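Long-range contacts in uncharacterized protein (Escherichia coli O157:H7, PDB 4ZV9), which is of unknown function but is probably a hydrolase of the dienelactone hydrolase family, with an alpha/beta hydrolase fold: residues C148-Y153 with L231-K236; D106-I111 with N137-A142; G69-A74 with E112-Y117. All blocks are in the same frame, centred on the assembly; numbering follows the deposited sequence.

Interaction 1 (C148-Y153 with L231-K236); sequences CAVPFY and LKWFDK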
ATOM      1  N   CYS A 148       1.941   0.803 -11.001  1.00 29.63           N
ATOM      2  CA  CYS A 148       2.523  -0.409 -10.430  1.00 30.86           C
ATOM      3  C   CYS A 148       1.800  -0.742  -9.126  1.00 28.40           C
ATOM      4  O   CYS A 148       1.097   0.101  -8.562  1.00 30.19           O
ATOM      5  CB  CYS A 148       4.029  -0.251 -10.169  1.00 33.86           C
ATOM      6  SG  CYS A 148       4.455   1.078  -8.999  1.00 34.21           S
ATOM      7  N   ALA A 149       1.946  -1.982  -8.679  1.00 26.16           N
ATOM      8  CA  ALA A 149       1.350  -2.433  -7.419  1.00 25.19           C
ATOM      9  C   ALA A 149       2.336  -3.324  -6.683  1.00 25.69           C
ATOM     10  O   ALA A 149       2.971  -4.205  -7.296  1.00 27.80           O
ATOM     11  CB  ALA A 149       0.058  -3.172  -7.675  1.00 25.80           C
ATOM     12  N   VAL A 150       2.446  -3.124  -5.377  1.00 24.68           N
ATOM     13  CA  VAL A 150       3.403  -3.852  -4.556  1.00 26.94           C
ATOM     14  C   VAL A 150       2.737  -4.404  -3.291  1.00 29.71           C
ATOM     15  O   VAL A 150       2.765  -3.769  -2.236  1.00 30.73           O
ATOM     16  CB  VAL A 150       4.606  -2.958  -4.185  1.00 26.66           C
ATOM     17  CG1 VAL A 150       5.678  -3.759  -3.473  1.00 28.48           C
ATOM     18  CG2 VAL A 150       5.189  -2.302  -5.425  1.00 28.10           C
ATOM     19  N   PRO A 151       2.094  -5.579  -3.404  1.00 32.07           N
ATOM     20  CA  PRO A 151       1.477  -6.175  -2.228  1.00 31.40           C
ATOM     21  C   PRO A 151       2.471  -6.904  -1.321  1.00 33.75           C
ATOM     22  O   PRO A 151       3.243  -7.745  -1.802  1.00 33.63           O
ATOM     23  CB  PRO A 151       0.495  -7.189  -2.824  1.00 33.13           C
ATOM     24  CG  PRO A 151       1.060  -7.519  -4.164  1.00 33.05           C
ATOM     25  CD  PRO A 151       1.641  -6.225  -4.646  1.00 33.37           C
ATOM     26  N   PHE A 152       2.468  -6.550  -0.031  1.00 29.97           N
ATOM     27  CA  PHE A 152       3.235  -7.284   0.966  1.00 30.06           C
ATOM     28  C   PHE A 152       2.294  -8.277   1.655  1.00 31.34           C
ATOM     29  O   PHE A 152       1.289  -7.875   2.281  1.00 31.07           O
ATOM     30  CB  PHE A 152       3.805  -6.374   2.029  1.00 29.27           C
ATOM     31  CG  PHE A 152       5.010  -5.580   1.611  1.00 29.83           C
ATOM     32  CD1 PHE A 152       4.889  -4.491   0.773  1.00 31.88           C
ATOM     33  CD2 PHE A 152       6.247  -5.845   2.174  1.00 31.57           C
ATOM     34  CE1 PHE A 152       5.992  -3.719   0.445  1.00 31.94           C
ATOM     35  CE2 PHE A 152       7.352  -5.087   1.851  1.00 32.89           C
ATOM     36  CZ  PHE A 152       7.225  -4.023   0.974  1.00 34.01           C
ATOM     37  N   TYR A 153       2.641  -9.562   1.573  1.00 34.22           N
ATOM     38  CA  TYR A 153       1.912 -10.655   2.238  1.00 35.12           C
ATOM     39  C   TYR A 153       0.427 -10.396   2.374  1.00 33.73           C
ATOM     40  O   TYR A 153      -0.113 -10.363   3.476  1.00 31.12           O
ATOM     41  CB  TYR A 153       2.563 -11.038   3.586  1.00 35.99           C
ATOM     42  CG  TYR A 153       3.217  -9.889   4.323  1.00 33.94           C
ATOM     43  CD1 TYR A 153       2.469  -8.981   5.069  1.00 32.23           C
ATOM     44  CD2 TYR A 153       4.596  -9.753   4.315  1.00 34.76           C
ATOM     45  CE1 TYR A 153       3.086  -7.953   5.775  1.00 32.25           C
ATOM     46  CE2 TYR A 153       5.216  -8.733   4.999  1.00 32.96           C
ATOM     47  CZ  TYR A 153       4.462  -7.836   5.730  1.00 31.99           C
ATOM     48  OH  TYR A 153       5.114  -6.825   6.378  1.00 27.51           O
ATOM     49  N   LEU A 231      11.516   0.182  -3.787  1.00 30.31           N
ATOM     50  CA  LEU A 231      12.003   1.460  -4.318  1.00 32.29           C
ATOM     51  C   LEU A 231      12.517   1.345  -5.768  1.00 33.71           C
ATOM     52  O   LEU A 231      12.287   2.236  -6.590  1.00 32.84           O
ATOM     53  CB  LEU A 231      13.096   2.053  -3.420  1.00 33.43           C
ATOM     54  CG  LEU A 231      12.671   2.395  -1.984  1.00 34.26           C
ATOM     55  CD1 LEU A 231      13.790   3.143  -1.272  1.00 33.49           C
ATOM     56  CD2 LEU A 231      11.390   3.214  -1.951  1.00 32.73           C
ATOM     57  N   LYS A 232      13.187   0.248  -6.093  1.00 35.06           N
ATOM     58  CA  LYS A 232      13.624   0.037  -7.476  1.00 37.42           C
ATOM     59  C   LYS A 232      12.426  -0.117  -8.418  1.00 34.78           C
ATOM     60  O   LYS A 232      12.472   0.318  -9.571  1.00 34.01           O
ATOM     61  CB  LYS A 232      14.530  -1.192  -7.591  1.00 42.38           C
ATOM     62  CG  LYS A 232      15.876  -0.962  -6.923  1.00 49.01           C
ATOM     63  CD  LYS A 232      16.887  -2.080  -7.138  1.00 56.28           C
ATOM     64  CE  LYS A 232      18.045  -1.894  -6.170  1.00 59.55           C
ATOM     65  NZ  LYS A 232      19.213  -2.730  -6.548  1.00 67.63           N
ATOM     66  N   TRP A 233      11.374  -0.764  -7.937  1.00 32.85           N
ATOM     67  CA  TRP A 233      10.168  -0.974  -8.727  1.00 34.24           C
ATOM     68  C   TRP A 233       9.525   0.397  -8.986  1.00 33.50           C
ATOM     69  O   TRP A 233       9.150   0.712 -10.123  1.00 32.44           O
ATOM     70  CB  TRP A 233       9.214  -1.902  -7.969  1.00 33.03           C
ATOM     71  CG  TRP A 233       8.188  -2.608  -8.807  1.00 33.38           C
ATOM     72  CD1 TRP A 233       6.850  -2.366  -8.837  1.00 31.37           C
ATOM     73  CD2 TRP A 233       8.416  -3.731  -9.678  1.00 34.44           C
ATOM     74  NE1 TRP A 233       6.229  -3.259  -9.690  1.00 33.46           N
ATOM     75  CE2 TRP A 233       7.168  -4.102 -10.220  1.00 33.21           C
ATOM     76  CE3 TRP A 233       9.558  -4.448 -10.058  1.00 37.42           C
ATOM     77  CZ2 TRP A 233       7.023  -5.162 -11.127  1.00 36.16           C
ATOM     78  CZ3 TRP A 233       9.418  -5.494 -10.965  1.00 38.43           C
ATOM     79  CH2 TRP A 233       8.157  -5.841 -11.486  1.00 38.95           C
ATOM     80  N   PHE A 234       9.411   1.205  -7.931  1.00 31.11           N
ATOM     81  CA  PHE A 234       8.856   2.557  -8.069  1.00 33.43           C
ATOM     82  C   PHE A 234       9.660   3.377  -9.065  1.00 35.64           C
ATOM     83  O   PHE A 234       9.092   4.073  -9.902  1.00 34.81           O
ATOM     84  CB  PHE A 234       8.823   3.320  -6.734  1.00 31.87           C
ATOM     85  CG  PHE A 234       7.821   2.793  -5.717  1.00 29.09           C
ATOM     86  CD1 PHE A 234       6.701   2.052  -6.099  1.00 29.40           C
ATOM     87  CD2 PHE A 234       7.973   3.111  -4.381  1.00 27.89           C
ATOM     88  CE1 PHE A 234       5.797   1.589  -5.151  1.00 29.52           C
ATOM     89  CE2 PHE A 234       7.052   2.685  -3.436  1.00 27.72           C
ATOM     90  CZ  PHE A 234       5.965   1.918  -3.822  1.00 27.44           C
ATOM     91  N   ASP A 235      10.981   3.314  -8.941  1.00 36.61           N
ATOM     92  CA  ASP A 235      11.863   4.070  -9.809  1.00 42.29           C
ATOM     93  C   ASP A 235      11.686   3.649 -11.266  1.00 42.23           C
ATOM     94  O   ASP A 235      11.712   4.471 -12.172  1.00 39.13           O
ATOM     95  CB  ASP A 235      13.314   3.846  -9.393  1.00 52.65           C
ATOM     96  CG  ASP A 235      14.288   4.604 -10.262  1.00 61.43           C
ATOM     97  OD1 ASP A 235      14.168   5.842 -10.340  1.00 73.61           O
ATOM     98  OD2 ASP A 235      15.168   3.967 -10.875  1.00 71.39           O
ATOM     99  N   LYS A 236      11.486   2.360 -11.480  1.00 40.21           N
ATOM    100  CA  LYS A 236      11.308   1.838 -12.822  1.00 42.29           C
ATOM    101  C   LYS A 236       9.954   2.196 -13.440  1.00 39.66           C
ATOM    102  O   LYS A 236       9.885   2.502 -14.625  1.00 38.91           O
ATOM    103  CB  LYS A 236      11.447   0.320 -12.789  1.00 44.49           C
ATOM    104  CG  LYS A 236      11.559  -0.355 -14.146  1.00 51.54           C
ATOM    105  CD  LYS A 236      11.717  -1.851 -13.950  1.00 55.40           C
ATOM    106  CE  LYS A 236      11.751  -2.627 -15.215  1.00 61.46           C
ATOM    107  NZ  LYS A 236      12.483  -1.970 -16.314  1.00 65.59           N
TER
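Strand 148-151 and helix 231-236 run almost exactly antiparallel, at 170°, with their axes 9.3 Å apart at the closest point. The nearest CA atoms across the contact, those of Cys-148 and Phe-234, are 7.4 Å apart. Cys-148 and Val-150, alternate residues of the strand, both point at the helix, and consecutive aromatic residues, Trp-233 and Phe-234, receive them. Trp-233 CD1 is shared, lying 3.8 Å from Cys-148 CB and 3.8 Å from Val-150 CG2. The same valine methyl also reaches Phe-234, at 3.9 Å from CE1, so one branch of the side chain touches both rings. Cys-148 holds SG in the crowded position between its own N and carbonyl carbon (chi1 61°). This brings the sulfur to the edge of the Phe-234 ring, near its plane, 3.8 Å from CD1, a sulfur-aromatic contact with SG 81° off the ring normal. The indole nitrogen of Trp-233 is not left bare in this apolar interface, because NE1 is hydrogen-bonded to Pro-168 O. Strand 148-151 pairs through its backbone with both strand 123-128 and strand 169-174, and the C-terminal helix 220-237 covers it here, as in the alpha/beta hydrolase fold.

Interaction 2 (D106-I111 with N137-A142); sequences DFFAAI and NAAAVA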
ATOM      1  N   ASP A 106     -12.710   3.434  -0.577  1.00 28.26           N
ATOM      2  CA  ASP A 106     -11.975   4.578  -0.075  1.00 27.14           C
ATOM      3  C   ASP A 106     -10.567   4.556  -0.620  1.00 25.28           C
ATOM      4  O   ASP A 106     -10.015   5.605  -0.945  1.00 28.70           O
ATOM      5  CB  ASP A 106     -11.930   4.596   1.469  1.00 27.64           C
ATOM      6  CG  ASP A 106     -13.265   4.963   2.107  1.00 32.21           C
ATOM      7  OD1 ASP A 106     -14.177   5.478   1.420  1.00 29.37           O
ATOM      8  OD2 ASP A 106     -13.411   4.701   3.327  1.00 35.72           O
ATOM      9  N   PHE A 107      -9.950   3.381  -0.676  1.00 25.11           N
ATOM     10  CA  PHE A 107      -8.586   3.276  -1.199  1.00 23.94           C
ATOM     11  C   PHE A 107      -8.542   3.468  -2.709  1.00 25.23           C
ATOM     12  O   PHE A 107      -7.623   4.096  -3.231  1.00 24.85           O
ATOM     13  CB  PHE A 107      -7.911   1.974  -0.746  1.00 25.00           C
ATOM     14  CG  PHE A 107      -7.728   1.894   0.741  1.00 25.14           C
ATOM     15  CD1 PHE A 107      -6.763   2.652   1.361  1.00 23.25           C
ATOM     16  CD2 PHE A 107      -8.552   1.097   1.521  1.00 25.92           C
ATOM     17  CE1 PHE A 107      -6.619   2.631   2.728  1.00 25.31           C
ATOM     18  CE2 PHE A 107      -8.416   1.073   2.890  1.00 25.26           C
ATOM     19  CZ  PHE A 107      -7.444   1.834   3.500  1.00 24.38           C
ATOM     20  N   PHE A 108      -9.558   2.964  -3.403  1.00 26.62           N
ATOM     21  CA  PHE A 108      -9.692   3.182  -4.844  1.00 25.87           C
ATOM     22  C   PHE A 108      -9.864   4.680  -5.119  1.00 25.48           C
ATOM     23  O   PHE A 108      -9.233   5.224  -6.021  1.00 25.56           O
ATOM     24  CB  PHE A 108     -10.879   2.379  -5.395  1.00 27.93           C
ATOM     25  CG  PHE A 108     -10.626   0.890  -5.532  1.00 28.89           C
ATOM     26  CD1 PHE A 108      -9.482   0.286  -5.021  1.00 30.66           C
ATOM     27  CD2 PHE A 108     -11.603   0.073  -6.079  1.00 31.93           C
ATOM     28  CE1 PHE A 108      -9.283  -1.092  -5.128  1.00 32.11           C
ATOM     29  CE2 PHE A 108     -11.408  -1.304  -6.201  1.00 33.48           C
ATOM     30  CZ  PHE A 108     -10.250  -1.886  -5.711  1.00 33.05           C
ATOM     31  N   ALA A 109     -10.674   5.352  -4.300  1.00 26.13           N
ATOM     32  CA  ALA A 109     -10.897   6.790  -4.442  1.00 27.23           C
ATOM     33  C   ALA A 109      -9.595   7.584  -4.198  1.00 27.44           C
ATOM     34  O   ALA A 109      -9.379   8.628  -4.795  1.00 26.14           O
ATOM     35  CB  ALA A 109     -11.978   7.257  -3.488  1.00 27.89           C
ATOM     36  N   ALA A 110      -8.734   7.080  -3.320  1.00 26.53           N
ATOM     37  CA  ALA A 110      -7.445   7.719  -3.065  1.00 25.37           C
ATOM     38  C   ALA A 110      -6.555   7.645  -4.325  1.00 24.83           C
ATOM     39  O   ALA A 110      -5.850   8.612  -4.650  1.00 25.37           O
ATOM     40  CB  ALA A 110      -6.742   7.063  -1.901  1.00 25.26           C
ATOM     41  N   ILE A 111      -6.617   6.532  -5.040  1.00 24.62           N
ATOM     42  CA  ILE A 111      -5.888   6.407  -6.307  1.00 24.34           C
ATOM     43  C   ILE A 111      -6.369   7.497  -7.274  1.00 26.50           C
ATOM     44  O   ILE A 111      -5.568   8.208  -7.901  1.00 27.05           O
ATOM     45  CB  ILE A 111      -6.083   5.028  -6.963  1.00 25.05           C
ATOM     46  CG1 ILE A 111      -5.437   3.939  -6.113  1.00 25.69           C
ATOM     47  CG2 ILE A 111      -5.477   5.003  -8.381  1.00 26.34           C
ATOM     48  CD1 ILE A 111      -5.790   2.512  -6.526  1.00 24.77           C
ATOM     49  N   ASN A 137      -3.582  -5.736  -4.820  1.00 29.72           N
ATOM     50  CA  ASN A 137      -3.948  -6.645  -5.885  1.00 30.57           C
ATOM     51  C   ASN A 137      -5.311  -6.282  -6.504  1.00 30.03           C
ATOM     52  O   ASN A 137      -5.471  -6.314  -7.721  1.00 30.43           O
ATOM     53  CB  ASN A 137      -3.963  -8.097  -5.389  1.00 30.48           C
ATOM     54  CG  ASN A 137      -2.570  -8.694  -5.276  1.00 30.90           C
ATOM     55  OD1 ASN A 137      -1.762  -8.584  -6.190  1.00 32.57           O
ATOM     56  ND2 ASN A 137      -2.303  -9.368  -4.169  1.00 30.95           N
ATOM     57  N   ALA A 138      -6.292  -5.976  -5.667  1.00 28.63           N
ATOM     58  CA  ALA A 138      -7.610  -5.602  -6.151  1.00 28.96           C
ATOM     59  C   ALA A 138      -7.543  -4.330  -6.989  1.00 30.62           C
ATOM     60  O   ALA A 138      -8.238  -4.197  -8.009  1.00 30.86           O
ATOM     61  CB  ALA A 138      -8.562  -5.432  -4.990  1.00 32.07           C
ATOM     62  N   ALA A 139      -6.692  -3.394  -6.585  1.00 25.93           N
ATOM     63  CA  ALA A 139      -6.498  -2.168  -7.364  1.00 27.07           C
ATOM     64  C   ALA A 139      -5.877  -2.471  -8.728  1.00 27.79           C
ATOM     65  O   ALA A 139      -6.256  -1.850  -9.740  1.00 29.22           O
ATOM     66  CB  ALA A 139      -5.628  -1.173  -6.600  1.00 25.80           C
ATOM     67  N   ALA A 140      -4.943  -3.425  -8.771  1.00 27.38           N
ATOM     68  CA  ALA A 140      -4.341  -3.822 -10.038  1.00 30.64           C
ATOM     69  C   ALA A 140      -5.402  -4.381 -10.990  1.00 33.18           C
ATOM     70  O   ALA A 140      -5.337  -4.164 -12.189  1.00 32.95           O
ATOM     71  CB  ALA A 140      -3.238  -4.846  -9.818  1.00 32.13           C
ATOM     72  N   VAL A 141      -6.367  -5.115 -10.440  1.00 33.63           N
ATOM     73  CA  VAL A 141      -7.469  -5.641 -11.222  1.00 34.25           C
ATOM     74  C   VAL A 141      -8.356  -4.511 -11.738  1.00 34.16           C
ATOM     75  O   VAL A 141      -8.725  -4.481 -12.907  1.00 35.06           O
ATOM     76  CB  VAL A 141      -8.325  -6.635 -10.398  1.00 36.16           C
ATOM     77  CG1 VAL A 141      -9.662  -6.928 -11.077  1.00 36.47           C
ATOM     78  CG2 VAL A 141      -7.557  -7.922 -10.149  1.00 36.32           C
ATOM     79  N   ALA A 142      -8.677  -3.561 -10.872  1.00 33.45           N
ATOM     80  CA  ALA A 142      -9.624  -2.500 -11.218  1.00 34.84           C
ATOM     81  C   ALA A 142      -9.122  -1.324 -12.081  1.00 34.14           C
ATOM     82  O   ALA A 142      -9.918  -0.709 -12.767  1.00 34.88           O
ATOM     83  CB  ALA A 142     -10.240  -1.955  -9.935  1.00 35.58           C
TER
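Phe-108 has CG anti to its carbonyl carbon and beside the backbone N, and a chi2 of only 9° sets the plane of its ring close to the CA-CB bond. The CB of this residue points across the line to the neighbouring helix, yet the far end of the ring turns in against it. Ile-111, one turn later, carries CG1 in the same position, anti to the carbonyl carbon, and an extended chi2 of 169° sends CD1 out to the same helix. Both side chains converge on Ala-139 from directions roughly at right angles. Phe-108 CE1 lies 3.7 Å from Ala-139 CA, so the ring reaches the backbone as well as the methyl, while Ile-111 CD1 meets Ala-139 CB at 3.7 Å. The methyl of Ala-138 lies in the plane of the ring, at its edge, with CB 4.0 Å from Phe-108 CZ. A turn further along, Ala-142 CB comes to 4.0 Å from Phe-108 CE2, so the end of the phenyl group spans three alanines. With such short residues facing it, the ring reaches across to a helix whose axis passes 10.8 Å from that of its own and crosses it at -58°. No hydrogen bond joins the segments; the contact is apolar. Tyr-143, just past the second helix, meets the Phe-108 ring edge-to-face, and a glycerol, probably from the crystallisation liquor, lies nearby. Beneath the pair, Ile-111 and Ala-139 both rest on Ile-126 of strand 123-128, so helices 100-116 and 132-142 lie side by side on one face of the central sheet.

Interaction 3 (G69-A74 with E112-Y117); sequences GYIALA and EFMQRY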
ATOM      1  N   GLY A  69      11.230  10.194  -2.737  1.00 27.30           N
ATOM      2  CA  GLY A  69      10.902  11.136  -3.816  1.00 28.15           C
ATOM      3  C   GLY A  69       9.496  11.099  -4.409  1.00 26.27           C
ATOM      4  O   GLY A  69       9.265  11.669  -5.464  1.00 28.42           O
ATOM      5  N   TYR A  70       8.536  10.483  -3.726  1.00 26.10           N
ATOM      6  CA  TYR A  70       7.158  10.400  -4.243  1.00 24.33           C
ATOM      7  C   TYR A  70       6.151  11.050  -3.305  1.00 25.95           C
ATOM      8  O   TYR A  70       6.418  11.191  -2.102  1.00 24.38           O
ATOM      9  CB  TYR A  70       6.778   8.947  -4.456  1.00 25.65           C
ATOM     10  CG  TYR A  70       7.810   8.202  -5.285  1.00 28.96           C
ATOM     11  CD1 TYR A  70       7.902   8.408  -6.646  1.00 31.94           C
ATOM     12  CD2 TYR A  70       8.723   7.339  -4.686  1.00 31.86           C
ATOM     13  CE1 TYR A  70       8.864   7.751  -7.412  1.00 35.47           C
ATOM     14  CE2 TYR A  70       9.685   6.677  -5.433  1.00 31.73           C
ATOM     15  CZ  TYR A  70       9.752   6.887  -6.802  1.00 34.83           C
ATOM     16  OH  TYR A  70      10.716   6.238  -7.555  1.00 36.02           O
ATOM     17  N   ILE A  71       5.005  11.468  -3.844  1.00 24.88           N
ATOM     18  CA  ILE A  71       3.916  11.973  -2.991  1.00 24.61           C
ATOM     19  C   ILE A  71       3.190  10.740  -2.484  1.00 24.47           C
ATOM     20  O   ILE A  71       2.723   9.943  -3.279  1.00 25.69           O
ATOM     21  CB  ILE A  71       2.908  12.865  -3.741  1.00 24.10           C
ATOM     22  CG1 ILE A  71       3.620  14.108  -4.278  1.00 25.74           C
ATOM     23  CG2 ILE A  71       1.796  13.293  -2.783  1.00 24.14           C
ATOM     24  CD1 ILE A  71       2.795  14.920  -5.254  1.00 25.81           C
ATOM     25  N   ALA A  72       3.087  10.593  -1.166  1.00 21.64           N
ATOM     26  CA  ALA A  72       2.435   9.439  -0.580  1.00 20.37           C
ATOM     27  C   ALA A  72       1.131   9.836   0.100  1.00 21.40           C
ATOM     28  O   ALA A  72       1.069  10.852   0.795  1.00 22.86           O
ATOM     29  CB  ALA A  72       3.371   8.783   0.422  1.00 21.81           C
ATOM     30  N   LEU A  73       0.087   9.048  -0.127  1.00 20.08           N
ATOM     31  CA  LEU A  73      -1.190   9.254   0.537  1.00 20.90           C
ATOM     32  C   LEU A  73      -1.604   7.952   1.203  1.00 22.88           C
ATOM     33  O   LEU A  73      -1.724   6.921   0.533  1.00 22.92           O
ATOM     34  CB  LEU A  73      -2.257   9.689  -0.442  1.00 20.98           C
ATOM     35  CG  LEU A  73      -3.673   9.805   0.130  1.00 19.64           C
ATOM     36  CD1 LEU A  73      -3.763  10.786   1.301  1.00 20.66           C
ATOM     37  CD2 LEU A  73      -4.635  10.233  -0.955  1.00 20.57           C
ATOM     38  N   ALA A  74      -1.779   7.996   2.519  1.00 20.10           N
ATOM     39  CA  ALA A  74      -2.203   6.849   3.320  1.00 21.16           C
ATOM     40  C   ALA A  74      -3.566   7.151   3.926  1.00 23.80           C
ATOM     41  O   ALA A  74      -3.653   7.884   4.918  1.00 22.03           O
ATOM     42  CB  ALA A  74      -1.185   6.573   4.424  1.00 22.31           C
ATOM     43  N   GLU A 112      -7.678   7.628  -7.397  1.00 25.54           N
ATOM     44  CA  GLU A 112      -8.251   8.600  -8.325  1.00 27.97           C
ATOM     45  C   GLU A 112      -7.902  10.034  -7.940  1.00 28.27           C
ATOM     46  O   GLU A 112      -7.618  10.849  -8.802  1.00 28.10           O
ATOM     47  CB  GLU A 112      -9.774   8.393  -8.464  1.00 31.30           C
ATOM     48  CG  GLU A 112     -10.143   7.038  -9.060  1.00 31.65           C
ATOM     49  CD  GLU A 112     -11.635   6.850  -9.278  1.00 37.36           C
ATOM     50  OE1 GLU A 112     -12.381   7.872  -9.321  1.00 36.13           O
ATOM     51  OE2 GLU A 112     -12.048   5.665  -9.410  1.00 31.20           O
ATOM     52  N   PHE A 113      -7.947  10.322  -6.644  1.00 27.05           N
ATOM     53  CA  PHE A 113      -7.614  11.625  -6.133  1.00 25.72           C
ATOM     54  C   PHE A 113      -6.153  11.965  -6.442  1.00 24.38           C
ATOM     55  O   PHE A 113      -5.858  13.082  -6.861  1.00 23.72           O
ATOM     56  CB  PHE A 113      -7.878  11.682  -4.617  1.00 28.43           C
ATOM     57  CG  PHE A 113      -7.582  13.023  -3.987  1.00 27.84           C
ATOM     58  CD1 PHE A 113      -8.456  14.081  -4.128  1.00 28.16           C
ATOM     59  CD2 PHE A 113      -6.440  13.203  -3.229  1.00 27.78           C
ATOM     60  CE1 PHE A 113      -8.180  15.315  -3.549  1.00 27.16           C
ATOM     61  CE2 PHE A 113      -6.158  14.430  -2.639  1.00 26.11           C
ATOM     62  CZ  PHE A 113      -7.030  15.482  -2.792  1.00 25.62           C
HETATM   63  N   MSE A 114      -5.253  11.003  -6.269  0.50 23.50           N
HETATM   64  CA  MSE A 114      -3.831  11.240  -6.532  0.50 24.85           C
HETATM   65  C   MSE A 114      -3.573  11.356  -8.027  0.50 27.36           C
HETATM   66  O   MSE A 114      -2.604  11.992  -8.436  0.50 26.20           O
HETATM   67  CB  MSE A 114      -2.963  10.162  -5.874  0.50 26.72           C
HETATM   68  CG  MSE A 114      -2.943  10.291  -4.354  0.50 27.77           C
HETATM   69 SE   MSE A 114      -1.856  11.887  -3.911  0.50 32.16          SE
HETATM   70  CE  MSE A 114      -3.242  13.247  -3.743  0.50 29.16           C
ATOM     71  N   GLN A 115      -4.424  10.744  -8.851  0.50 26.00           N
ATOM     72  CA  GLN A 115      -4.296  10.859 -10.317  0.50 27.74           C
ATOM     73  C   GLN A 115      -4.510  12.295 -10.768  0.50 28.18           C
ATOM     74  O   GLN A 115      -3.852  12.769 -11.687  0.50 26.64           O
ATOM     75  CB  GLN A 115      -5.325   9.975 -11.057  0.50 27.15           C
ATOM     76  CG  GLN A 115      -4.907   8.514 -11.256  0.50 27.29           C
ATOM     77  CD  GLN A 115      -6.024   7.576 -11.716  0.50 28.22           C
ATOM     78  OE1 GLN A 115      -7.200   7.877 -11.580  0.50 29.23           O
ATOM     79  NE2 GLN A 115      -5.647   6.400 -12.203  0.50 27.56           N
ATOM     80  N   ARG A 116      -5.441  12.976 -10.112  1.00 30.73           N
ATOM     81  CA  ARG A 116      -5.812  14.334 -10.478  1.00 34.80           C
ATOM     82  C   ARG A 116      -5.174  15.424  -9.614  1.00 29.51           C
ATOM     83  O   ARG A 116      -5.441  16.606  -9.815  1.00 30.23           O
ATOM     84  CB  ARG A 116      -7.331  14.454 -10.395  1.00 37.66           C
ATOM     85  CG  ARG A 116      -8.025  13.358 -11.189  1.00 47.91           C
ATOM     86  CD  ARG A 116      -9.498  13.254 -10.869  1.00 57.07           C
ATOM     87  NE  ARG A 116     -10.062  11.991 -11.332  1.00 67.74           N
ATOM     88  CZ  ARG A 116     -10.820  11.809 -12.410  1.00 83.13           C
ATOM     89  NH1 ARG A 116     -11.176  12.818 -13.201  1.00 95.86           N
ATOM     90  NH2 ARG A 116     -11.242  10.583 -12.689  1.00 92.79           N
ATOM     91  N   TYR A 117      -4.344  15.031  -8.663  1.00 26.55           N
ATOM     92  CA  TYR A 117      -3.727  15.980  -7.738  1.00 25.63           C
ATOM     93  C   TYR A 117      -2.835  16.945  -8.527  1.00 25.66           C
ATOM     94  O   TYR A 117      -1.935  16.500  -9.227  1.00 23.54           O
ATOM     95  CB  TYR A 117      -2.924  15.221  -6.682  1.00 26.49           C
ATOM     96  CG  TYR A 117      -2.513  16.070  -5.491  1.00 26.20           C
ATOM     97  CD1 TYR A 117      -3.455  16.480  -4.546  1.00 28.40           C
ATOM     98  CD2 TYR A 117      -1.200  16.428  -5.295  1.00 28.95           C
ATOM     99  CE1 TYR A 117      -3.089  17.241  -3.439  1.00 30.67           C
ATOM    100  CE2 TYR A 117      -0.820  17.193  -4.198  1.00 27.57           C
ATOM    101  CZ  TYR A 117      -1.773  17.594  -3.276  1.00 32.17           C
ATOM    102  OH  TYR A 117      -1.378  18.346  -2.188  1.00 41.95           O
TER
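Helix 112-116 lies over strand 71-74 with the two directions 156° apart and the axes 10.1 Å from each other, the nearest CA atoms being those of Leu-73 and Met-114. Ile-71 and Leu-73 point at the helix from alternate strand positions. Met-114, present as selenomethionine, packs against both. In the conformer described, the bend at chi2 (-72°) sets SE beside the strand, and chi3 (95°) then turns the terminal CE. The SE atom touches both strand residues, 4.1 Å from Ile-71 CG2 and 4.1 Å from Leu-73 CB. One atom earlier in the side chain, Met-114 CG makes the shortest contact of the pair of segments, 3.8 Å to Leu-73 CD2. The arrangement belongs to a beta-alpha-beta crossover of the alpha/beta hydrolase fold: helix 100-116 lies in the connection from strand 71-75 to the parallel strand 123-128 and passes strand 42-48, which lies between them and whose Ala-44 also touches Met-114. Two aromatic rings add to the contact, one at each strand residue. Leu-73, with CG anti to its backbone N, offers CD2 to Phe-113 CD2 at 4.2 Å, the two side chains crossing at about a right angle; both also meet Ile-17 of strand 12-21. Tyr-117 approaches Ile-71 obliquely, its CD2 4.3 Å from Ile-71 CD1. The phenol OH is hydrogen-bonded to Lys-34 NZ on the adjoining strand 28-35, while the Tyr-117 ring also packs on Leu-32.

In the fold
Interactions 2 and 3 share helix 100-116: residues 106-111 turn to a neighbouring helix and 112-116, with Tyr-117 after them, to the sheet, and Ala-110 CB meets Leu-73 CD2 between them. Interaction 1 lies across the sheet from interaction 2. Strand 148-151 gives one face to the C-terminal helix, while Ala-149 and Pro-151 meet Ala-140 and Asn-137 of helix 132-142. Both strand-helix contacts are buried: in interaction 1 Cys-148 and Val-150 meet two aromatic rings, in interaction 3 Ile-71 and Leu-73 meet a selenomethionine and two rings; the helix-helix contact, partly buried, sets a phenyl ring and an isoleucine on alanines. Tyr-70, just before strand 71-75, packs its hydroxyl near residues 234-235, joining interactions 1 and 3.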